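Local coordinates for GRAS family transcription factor containing protein, expressed (PDB 5HYZ), which is a probable GRAS-family transcription factor of rice that binds DNA in vitro and takes part in plant development and resistance to abiotic stress, at residues S40-F45 with P278-V283; K91-T96 with N206-L211; L338-Y343 with Y347-V352. All blocks are in the same frame, centred on the assembly; numbering follows the deposited sequence.

Contact 1: S40-F45 with P278-V283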
# COMPACT_ATOMS: atom_id res chain seq x y z
N SER A 40 2.41 0.16 -26.77
CA SER A 40 1.65 -0.06 -27.99
C SER A 40 2.25 -1.22 -28.82
O SER A 40 1.51 -1.99 -29.44
CB SER A 40 1.56 1.23 -28.80
OG SER A 40 2.84 1.56 -29.29
N GLU A 41 3.59 -1.34 -28.80
CA GLU A 41 4.28 -2.46 -29.47
C GLU A 41 3.97 -3.81 -28.83
O GLU A 41 3.77 -4.80 -29.54
CB GLU A 41 5.81 -2.23 -29.50
CG GLU A 41 6.19 -1.01 -30.35
CD GLU A 41 7.65 -0.58 -30.18
OE1 GLU A 41 8.22 -0.76 -29.09
OE2 GLU A 41 8.22 -0.07 -31.16
N ARG A 42 3.95 -3.86 -27.50
CA ARG A 42 3.62 -5.09 -26.82
C ARG A 42 2.17 -5.49 -27.06
O ARG A 42 1.83 -6.66 -27.31
CB ARG A 42 3.93 -4.94 -25.32
CG ARG A 42 5.42 -4.71 -25.14
CD ARG A 42 5.90 -3.96 -23.94
NE ARG A 42 6.19 -4.83 -22.85
CZ ARG A 42 7.35 -4.95 -22.20
NH1 ARG A 42 8.45 -4.27 -22.49
NH2 ARG A 42 7.38 -5.84 -21.24
N LEU A 43 1.30 -4.49 -26.95
CA LEU A 43 -0.12 -4.69 -27.19
C LEU A 43 -0.38 -5.28 -28.60
O LEU A 43 -1.09 -6.27 -28.77
CB LEU A 43 -0.86 -3.35 -26.98
CG LEU A 43 -2.38 -3.41 -27.14
CD1 LEU A 43 -3.01 -4.01 -25.90
CD2 LEU A 43 -2.92 -2.02 -27.34
N ALA A 44 0.21 -4.65 -29.60
CA ALA A 44 0.08 -5.17 -30.96
C ALA A 44 0.65 -6.58 -31.09
O ALA A 44 0.11 -7.40 -31.83
CB ALA A 44 0.77 -4.23 -31.95
N PHE A 45 1.72 -6.86 -30.37
CA PHE A 45 2.24 -8.23 -30.41
C PHE A 45 1.19 -9.27 -30.02
O PHE A 45 0.96 -10.25 -30.76
CB PHE A 45 3.49 -8.33 -29.51
CG PHE A 45 4.03 -9.74 -29.38
CD1 PHE A 45 5.00 -10.19 -30.27
CD2 PHE A 45 3.58 -10.59 -28.40
CE1 PHE A 45 5.50 -11.49 -30.18
CE2 PHE A 45 4.07 -11.92 -28.29
CZ PHE A 45 5.05 -12.36 -29.20
N PRO A 278 11.08 -9.31 -16.09
CA PRO A 278 10.49 -10.60 -16.44
C PRO A 278 9.07 -10.79 -15.87
O PRO A 278 8.22 -11.44 -16.51
CB PRO A 278 11.46 -11.62 -15.81
CG PRO A 278 12.21 -10.87 -14.78
CD PRO A 278 12.31 -9.46 -15.29
N GLU A 279 8.84 -10.24 -14.67
CA GLU A 279 7.55 -10.32 -13.99
C GLU A 279 6.48 -9.63 -14.84
O GLU A 279 5.34 -10.13 -15.00
CB GLU A 279 7.63 -9.67 -12.60
CG GLU A 279 8.42 -10.47 -11.56
CD GLU A 279 9.95 -10.46 -11.76
OE1 GLU A 279 10.52 -9.45 -12.26
OE2 GLU A 279 10.58 -11.49 -11.40
N ARG A 280 6.87 -8.48 -15.36
CA ARG A 280 6.00 -7.72 -16.25
C ARG A 280 5.58 -8.52 -17.49
O ARG A 280 4.40 -8.57 -17.84
CB ARG A 280 6.69 -6.45 -16.65
CG ARG A 280 5.94 -5.70 -17.71
CD ARG A 280 6.61 -4.42 -17.99
NE ARG A 280 5.98 -3.75 -19.10
CZ ARG A 280 6.36 -2.56 -19.54
NH1 ARG A 280 7.38 -1.93 -18.95
NH2 ARG A 280 5.74 -2.00 -20.56
N VAL A 281 6.55 -9.20 -18.12
CA VAL A 281 6.24 -10.03 -19.29
C VAL A 281 5.34 -11.18 -18.93
O VAL A 281 4.46 -11.55 -19.70
CB VAL A 281 7.53 -10.57 -19.96
CG1 VAL A 281 7.17 -11.30 -21.23
CG2 VAL A 281 8.41 -9.48 -20.28
N ARG A 282 5.55 -11.76 -17.75
CA ARG A 282 4.69 -12.84 -17.34
C ARG A 282 3.24 -12.34 -17.30
O ARG A 282 2.34 -13.00 -17.77
CB ARG A 282 5.09 -13.40 -15.95
CG ARG A 282 4.29 -14.65 -15.56
CD ARG A 282 4.73 -15.23 -14.21
NE ARG A 282 6.16 -15.49 -14.21
CZ ARG A 282 7.08 -14.72 -13.62
NH1 ARG A 282 6.69 -13.63 -12.96
NH2 ARG A 282 8.37 -15.03 -13.68
N VAL A 283 3.03 -11.16 -16.73
CA VAL A 283 1.67 -10.65 -16.67
C VAL A 283 1.10 -10.42 -18.07
O VAL A 283 -0.01 -10.86 -18.40
CB VAL A 283 1.61 -9.32 -15.88
CG1 VAL A 283 0.21 -8.67 -16.01
CG2 VAL A 283 1.96 -9.60 -14.41
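One face of the Arg42 guanidinium is covered by Arg280, whose own guanidinium lies almost flat against it, planes 26° apart and centres 3.7 Å apart. The overlap is offset: Arg280 NE sits above the rim of the Arg42 group, 3.3 Å from Arg42 NH2, while Arg42 NE is 3.7 Å from Arg280 NH2. Val281 approaches the same guanidinium obliquely, its CG2 methyl 3.9 Å from Arg42 NH2. The two arginine side chains cross at about a right angle. Arg280 runs extended from CG to NE, whereas Arg42 bends at chi3 (92°), which turns its flat end onto its partner. Helices 39-57 and 278-296 meet here through side chains within the helix-bundle part of the GRAS domain, the nearest CA atoms, those of Arg42 and Val281, being 9.4 Å apart. Two donors at short range cannot bond to each other. Glu284, one turn along from Arg280, forms salt bridges to Arg42 NH2 through OE1 and to Arg280 NE through OE2, which probably offsets much of the repulsion between these buried like charges. Asp270 adds a salt bridge to Arg280 NH2, and the Gly37 carbonyl accepts from Arg42 NH1.

Contact 2: K91-T96 with N206-L211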
# COMPACT_ATOMS: atom_id res chain seq x y z
N LYS A 91 -6.73 -3.39 -4.73
CA LYS A 91 -6.96 -2.71 -3.50
C LYS A 91 -8.18 -1.79 -3.64
O LYS A 91 -9.00 -1.68 -2.72
CB LYS A 91 -5.69 -1.90 -3.07
CG LYS A 91 -5.80 -1.37 -1.64
CD LYS A 91 -4.45 -1.14 -0.95
CE LYS A 91 -4.60 -0.80 0.56
NZ LYS A 91 -3.74 0.36 1.03
N PHE A 92 -8.27 -1.10 -4.78
CA PHE A 92 -9.43 -0.26 -5.05
C PHE A 92 -10.72 -1.05 -4.91
O PHE A 92 -11.70 -0.69 -4.26
CB PHE A 92 -9.36 0.28 -6.46
CG PHE A 92 -10.67 0.87 -6.93
CD1 PHE A 92 -11.12 2.10 -6.44
CD2 PHE A 92 -11.43 0.20 -7.86
CE1 PHE A 92 -12.34 2.62 -6.86
CE2 PHE A 92 -12.69 0.73 -8.28
CZ PHE A 92 -13.12 1.92 -7.78
N ALA A 93 -10.69 -2.18 -5.58
CA ALA A 93 -11.92 -2.97 -5.58
C ALA A 93 -12.29 -3.46 -4.17
O ALA A 93 -13.43 -3.28 -3.66
CB ALA A 93 -11.70 -4.16 -6.52
N HIS A 94 -11.33 -4.08 -3.51
CA HIS A 94 -11.59 -4.57 -2.12
C HIS A 94 -12.03 -3.52 -1.14
O HIS A 94 -12.94 -3.73 -0.37
CB HIS A 94 -10.30 -5.20 -1.54
CG HIS A 94 -9.88 -6.41 -2.27
ND1 HIS A 94 -8.61 -6.95 -2.15
CD2 HIS A 94 -10.55 -7.20 -3.14
CE1 HIS A 94 -8.53 -8.03 -2.91
NE2 HIS A 94 -9.70 -8.20 -3.52
N LEU A 95 -11.29 -2.43 -1.09
CA LEU A 95 -11.67 -1.40 -0.13
C LEU A 95 -13.02 -0.77 -0.44
O LEU A 95 -13.77 -0.46 0.47
CB LEU A 95 -10.59 -0.29 -0.05
CG LEU A 95 -9.30 -0.86 0.56
CD1 LEU A 95 -8.28 0.23 0.88
CD2 LEU A 95 -9.45 -1.85 1.80
N THR A 96 -13.35 -0.60 -1.73
CA THR A 96 -14.62 0.01 -2.03
C THR A 96 -15.80 -0.97 -1.70
O THR A 96 -16.82 -0.57 -1.08
CB THR A 96 -14.68 0.43 -3.52
OG1 THR A 96 -13.59 1.31 -3.75
CG2 THR A 96 -15.97 1.18 -3.83
N ASN A 206 -20.10 -11.33 -1.95
CA ASN A 206 -19.05 -10.59 -2.63
C ASN A 206 -18.66 -11.31 -3.96
O ASN A 206 -18.34 -12.51 -3.97
CB ASN A 206 -17.83 -10.48 -1.67
CG ASN A 206 -16.72 -9.64 -2.21
OD1 ASN A 206 -16.84 -8.40 -2.18
ND2 ASN A 206 -15.55 -10.27 -2.53
N PHE A 207 -18.74 -10.60 -5.08
CA PHE A 207 -18.25 -11.11 -6.35
C PHE A 207 -17.14 -10.20 -6.88
O PHE A 207 -17.42 -9.25 -7.61
CB PHE A 207 -19.35 -11.09 -7.39
CG PHE A 207 -20.48 -12.07 -7.12
CD1 PHE A 207 -20.32 -13.42 -7.43
CD2 PHE A 207 -21.70 -11.63 -6.57
CE1 PHE A 207 -21.37 -14.31 -7.24
CE2 PHE A 207 -22.77 -12.52 -6.37
CZ PHE A 207 -22.58 -13.88 -6.72
N MSE A 208 -15.89 -10.47 -6.55
CA MSE A 208 -14.83 -9.55 -7.02
C MSE A 208 -14.06 -10.24 -8.14
O MSE A 208 -13.37 -11.28 -7.94
CB MSE A 208 -13.82 -9.13 -5.91
CG MSE A 208 -14.50 -8.58 -4.70
SE MSE A 208 -14.70 -6.59 -5.38
CE MSE A 208 -12.83 -7.04 -6.45
N LEU A 209 -14.19 -9.70 -9.35
CA LEU A 209 -13.52 -10.25 -10.54
C LEU A 209 -13.79 -11.76 -10.67
O LEU A 209 -12.86 -12.56 -10.77
CB LEU A 209 -12.03 -9.96 -10.48
CG LEU A 209 -11.68 -8.47 -10.40
CD1 LEU A 209 -10.15 -8.25 -10.44
CD2 LEU A 209 -12.41 -7.69 -11.54
N GLN A 210 -15.06 -12.13 -10.63
CA GLN A 210 -15.39 -13.54 -10.58
C GLN A 210 -16.51 -13.83 -11.54
O GLN A 210 -16.47 -14.83 -12.27
CB GLN A 210 -15.81 -13.92 -9.16
CG GLN A 210 -16.42 -15.38 -9.07
CD GLN A 210 -15.39 -16.38 -9.39
OE1 GLN A 210 -14.21 -16.16 -9.14
NE2 GLN A 210 -15.81 -17.49 -10.00
N LEU A 211 -17.55 -12.99 -11.53
CA LEU A 211 -18.78 -13.34 -12.19
C LEU A 211 -18.59 -13.36 -13.69
O LEU A 211 -19.30 -14.11 -14.40
CB LEU A 211 -19.87 -12.35 -11.79
CG LEU A 211 -21.30 -12.73 -11.63
CD1 LEU A 211 -21.40 -14.09 -10.84
CD2 LEU A 211 -22.07 -11.55 -10.97
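Helical segment 91-96 passes beside the C-terminal end of strand 202-208, with Ala93 and Met208 closest in backbone, their CA atoms 7.3 Å apart. Met208 is modelled as selenomethionine, the selenium standing in the place of the methionine sulfur, and its CB points toward the helix. The bend at chi2 (-84°) brings the selenium to Ala93: Met208 SE is 4.0 Å from Ala93 CB and 3.9 Å from Ala93 O. The modelled separation of Met208 CE and Ala93 CB is too short to be real, so the exact place of this methyl is doubtful; as modelled, it also approaches CD2 of the His94 imidazole obliquely. The small side chain of Ala93 is consistent with the close approach of helix and sheet, and it also packs on Leu369 and Val371 of strand 366-374. This is the helix-on-sheet layering of a Rossmann-like core. Strand 202-208 lies parallel to strand 110-118, which holds the predicted VHIID motif; Asn206 donates through ND2 to Asp115 of that motif. On the helix, the Thr96 hydroxyl gives its proton to Phe92 O, 2.8 Å from Thr96 OG1, from the face of the carbonyl opposite to Thr96 N. Across the interface itself no polar pair directs the fit. With Met208 SE lying against Ala93 CB and O, the part of the fit made here is probably apolar and governed by shape rather than by directional bonds.

Contact 3: L338-Y343 with Y347-V352; sequences LLLWNY and YKYSLV
Tyr343, Tyr347 and Tyr349 share nearly the same first torsion, CG anti to the carbonyl carbon (chi1 -69°, -68° and -66°); since each side chain also leaves its backbone toward the other segment, the three rings are turned to a common place. Two T-shaped pairs result. Tyr343 directs its edge at the face of Tyr347, with Tyr343 CD1 over the ring centre and 3.6 Å from Tyr347 CG; the centroids are 4.8 Å apart and the planes nearly perpendicular. Tyr349 in turn brings its edge to a face of Tyr343, Tyr349 CE2 being 4.1 Å from Tyr343 CD1, at a wider centroid spacing of 5.4 Å. Tyr343 thus serves as edge to one neighbour and face to the other. Its placement follows from the type I beta turn Leu340 to Tyr343, closed by Tyr343 N to Leu340 O (3.0 Å), from which the chain leads on toward strand 349-354 in the predicted SAW region. Leu340 CD2 lies 3.9 Å from Tyr349 CB, the side chains crossing at about a right angle, and Leu340 CD1 meets Leu351 CD2 tip to tip at 3.8 Å. Trp363 of the adjacent strand adds another edge-to-face ring to Tyr349, and Tyr347 rests on Val271 and Ala272. The same turn faces the dimer partner: Trp341 makes a cation-pi contact with Arg166 of the second subunit, and Asn342 O accepts from Lys81 of that subunit.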
# COMPACT_ATOMS: atom_id res chain seq x y z
N LEU A 338 -7.57 8.36 -1.25
CA LEU A 338 -6.53 8.09 -0.28
C LEU A 338 -5.65 6.98 -0.81
O LEU A 338 -4.42 7.01 -0.71
CB LEU A 338 -7.16 7.71 1.06
CG LEU A 338 -6.19 7.25 2.14
CD1 LEU A 338 -5.07 8.28 2.38
CD2 LEU A 338 -6.88 6.90 3.48
N LEU A 339 -6.26 5.95 -1.39
CA LEU A 339 -5.47 4.83 -1.86
C LEU A 339 -4.51 5.30 -2.95
O LEU A 339 -3.39 4.83 -3.06
CB LEU A 339 -6.46 3.73 -2.38
CG LEU A 339 -5.77 2.89 -3.43
CD1 LEU A 339 -4.83 1.95 -2.68
CD2 LEU A 339 -6.81 2.17 -4.27
N LEU A 340 -4.92 6.30 -3.72
CA LEU A 340 -4.13 6.73 -4.87
C LEU A 340 -3.10 7.81 -4.50
O LEU A 340 -2.36 8.30 -5.36
CB LEU A 340 -5.07 7.27 -5.98
CG LEU A 340 -6.01 6.24 -6.65
CD1 LEU A 340 -6.94 6.93 -7.64
CD2 LEU A 340 -5.17 5.13 -7.34
N TRP A 341 -3.08 8.20 -3.23
CA TRP A 341 -2.33 9.39 -2.82
C TRP A 341 -0.88 9.36 -3.24
O TRP A 341 -0.35 10.37 -3.70
CB TRP A 341 -2.40 9.57 -1.30
CG TRP A 341 -1.98 10.92 -0.79
CD1 TRP A 341 -0.72 11.31 -0.45
CD2 TRP A 341 -2.85 12.04 -0.47
NE1 TRP A 341 -0.74 12.61 0.02
CE2 TRP A 341 -2.03 13.07 0.05
CE3 TRP A 341 -4.21 12.26 -0.58
CZ2 TRP A 341 -2.54 14.30 0.46
CZ3 TRP A 341 -4.72 13.49 -0.17
CH2 TRP A 341 -3.90 14.49 0.32
N ASN A 342 -0.23 8.22 -3.09
CA ASN A 342 1.21 8.17 -3.43
C ASN A 342 1.58 7.91 -4.90
O ASN A 342 2.78 7.91 -5.26
CB ASN A 342 1.91 7.12 -2.57
CG ASN A 342 2.31 7.67 -1.23
OD1 ASN A 342 2.45 8.90 -1.06
ND2 ASN A 342 2.50 6.78 -0.24
N TYR A 343 0.59 7.65 -5.75
CA TYR A 343 0.86 7.60 -7.18
C TYR A 343 1.16 9.01 -7.71
O TYR A 343 0.25 9.83 -7.89
CB TYR A 343 -0.32 6.96 -7.92
CG TYR A 343 -0.43 5.47 -7.61
CD1 TYR A 343 0.37 4.55 -8.29
CD2 TYR A 343 -1.27 5.00 -6.61
CE1 TYR A 343 0.29 3.19 -8.02
CE2 TYR A 343 -1.32 3.67 -6.29
CZ TYR A 343 -0.54 2.78 -7.01
OH TYR A 343 -0.61 1.46 -6.73
N TYR A 347 1.65 8.74 -13.07
CA TYR A 347 0.49 7.83 -13.10
C TYR A 347 -0.76 8.57 -13.52
O TYR A 347 -0.89 9.77 -13.29
CB TYR A 347 0.29 7.18 -11.73
CG TYR A 347 1.39 6.21 -11.37
CD1 TYR A 347 1.33 4.90 -11.79
CD2 TYR A 347 2.48 6.60 -10.60
CE1 TYR A 347 2.33 3.99 -11.44
CE2 TYR A 347 3.49 5.71 -10.25
CZ TYR A 347 3.39 4.40 -10.67
OH TYR A 347 4.35 3.48 -10.33
N LYS A 348 -1.70 7.89 -14.17
CA LYS A 348 -2.85 8.55 -14.75
C LYS A 348 -4.14 7.96 -14.19
O LYS A 348 -5.12 7.87 -14.89
CB LYS A 348 -2.86 8.41 -16.28
CG LYS A 348 -1.51 8.81 -16.94
CD LYS A 348 -1.15 10.20 -16.55
CE LYS A 348 0.20 10.63 -17.17
NZ LYS A 348 0.88 11.79 -16.45
N TYR A 349 -4.12 7.55 -12.91
CA TYR A 349 -5.35 7.03 -12.30
C TYR A 349 -6.30 8.10 -11.87
O TYR A 349 -5.89 9.17 -11.39
CB TYR A 349 -4.99 6.17 -11.08
CG TYR A 349 -4.24 4.92 -11.45
CD1 TYR A 349 -4.85 3.88 -12.21
CD2 TYR A 349 -2.94 4.75 -11.03
CE1 TYR A 349 -4.16 2.72 -12.51
CE2 TYR A 349 -2.25 3.60 -11.33
CZ TYR A 349 -2.86 2.59 -12.11
OH TYR A 349 -2.14 1.45 -12.40
N SER A 350 -7.59 7.85 -12.05
CA SER A 350 -8.62 8.73 -11.48
C SER A 350 -9.86 7.94 -11.23
O SER A 350 -9.91 6.78 -11.63
CB SER A 350 -8.97 9.91 -12.44
OG SER A 350 -9.68 9.45 -13.57
N LEU A 351 -10.84 8.55 -10.59
CA LEU A 351 -12.12 7.86 -10.35
C LEU A 351 -13.17 8.43 -11.24
O LEU A 351 -13.27 9.64 -11.41
CB LEU A 351 -12.56 8.02 -8.88
CG LEU A 351 -11.83 7.32 -7.74
CD1 LEU A 351 -11.55 5.83 -8.05
CD2 LEU A 351 -10.56 7.99 -7.31
N VAL A 352 -13.99 7.56 -11.81
CA VAL A 352 -15.09 7.96 -12.71
C VAL A 352 -16.40 7.36 -12.26
O VAL A 352 -16.46 6.14 -11.99
CB VAL A 352 -14.79 7.51 -14.15
CG1 VAL A 352 -16.02 7.60 -15.04
CG2 VAL A 352 -13.62 8.36 -14.70

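In the fold
Along the chain, contact 2 is nested inside the long loop closed by contact 1, and contact 3 follows both. Contact 1 stands apart in the helix bundle, its centre about 25 Å from that of contact 2 and 23 Å from that of contact 3. Contacts 2 and 3 have centres about 17 Å apart and touch: Phe92 of helix 89-104 packs on Leu351 and Leu339, and both contacts reach the same mixed sheet. Of the predicted regions, contact 1 joins LRI to PFYRE, contact 2 joins VHIID to PFYRE, and contact 3 lies within SAW, so bundle and Rossmann-like core form one GRAS domain whose dimer-facing turn lies at contact 3.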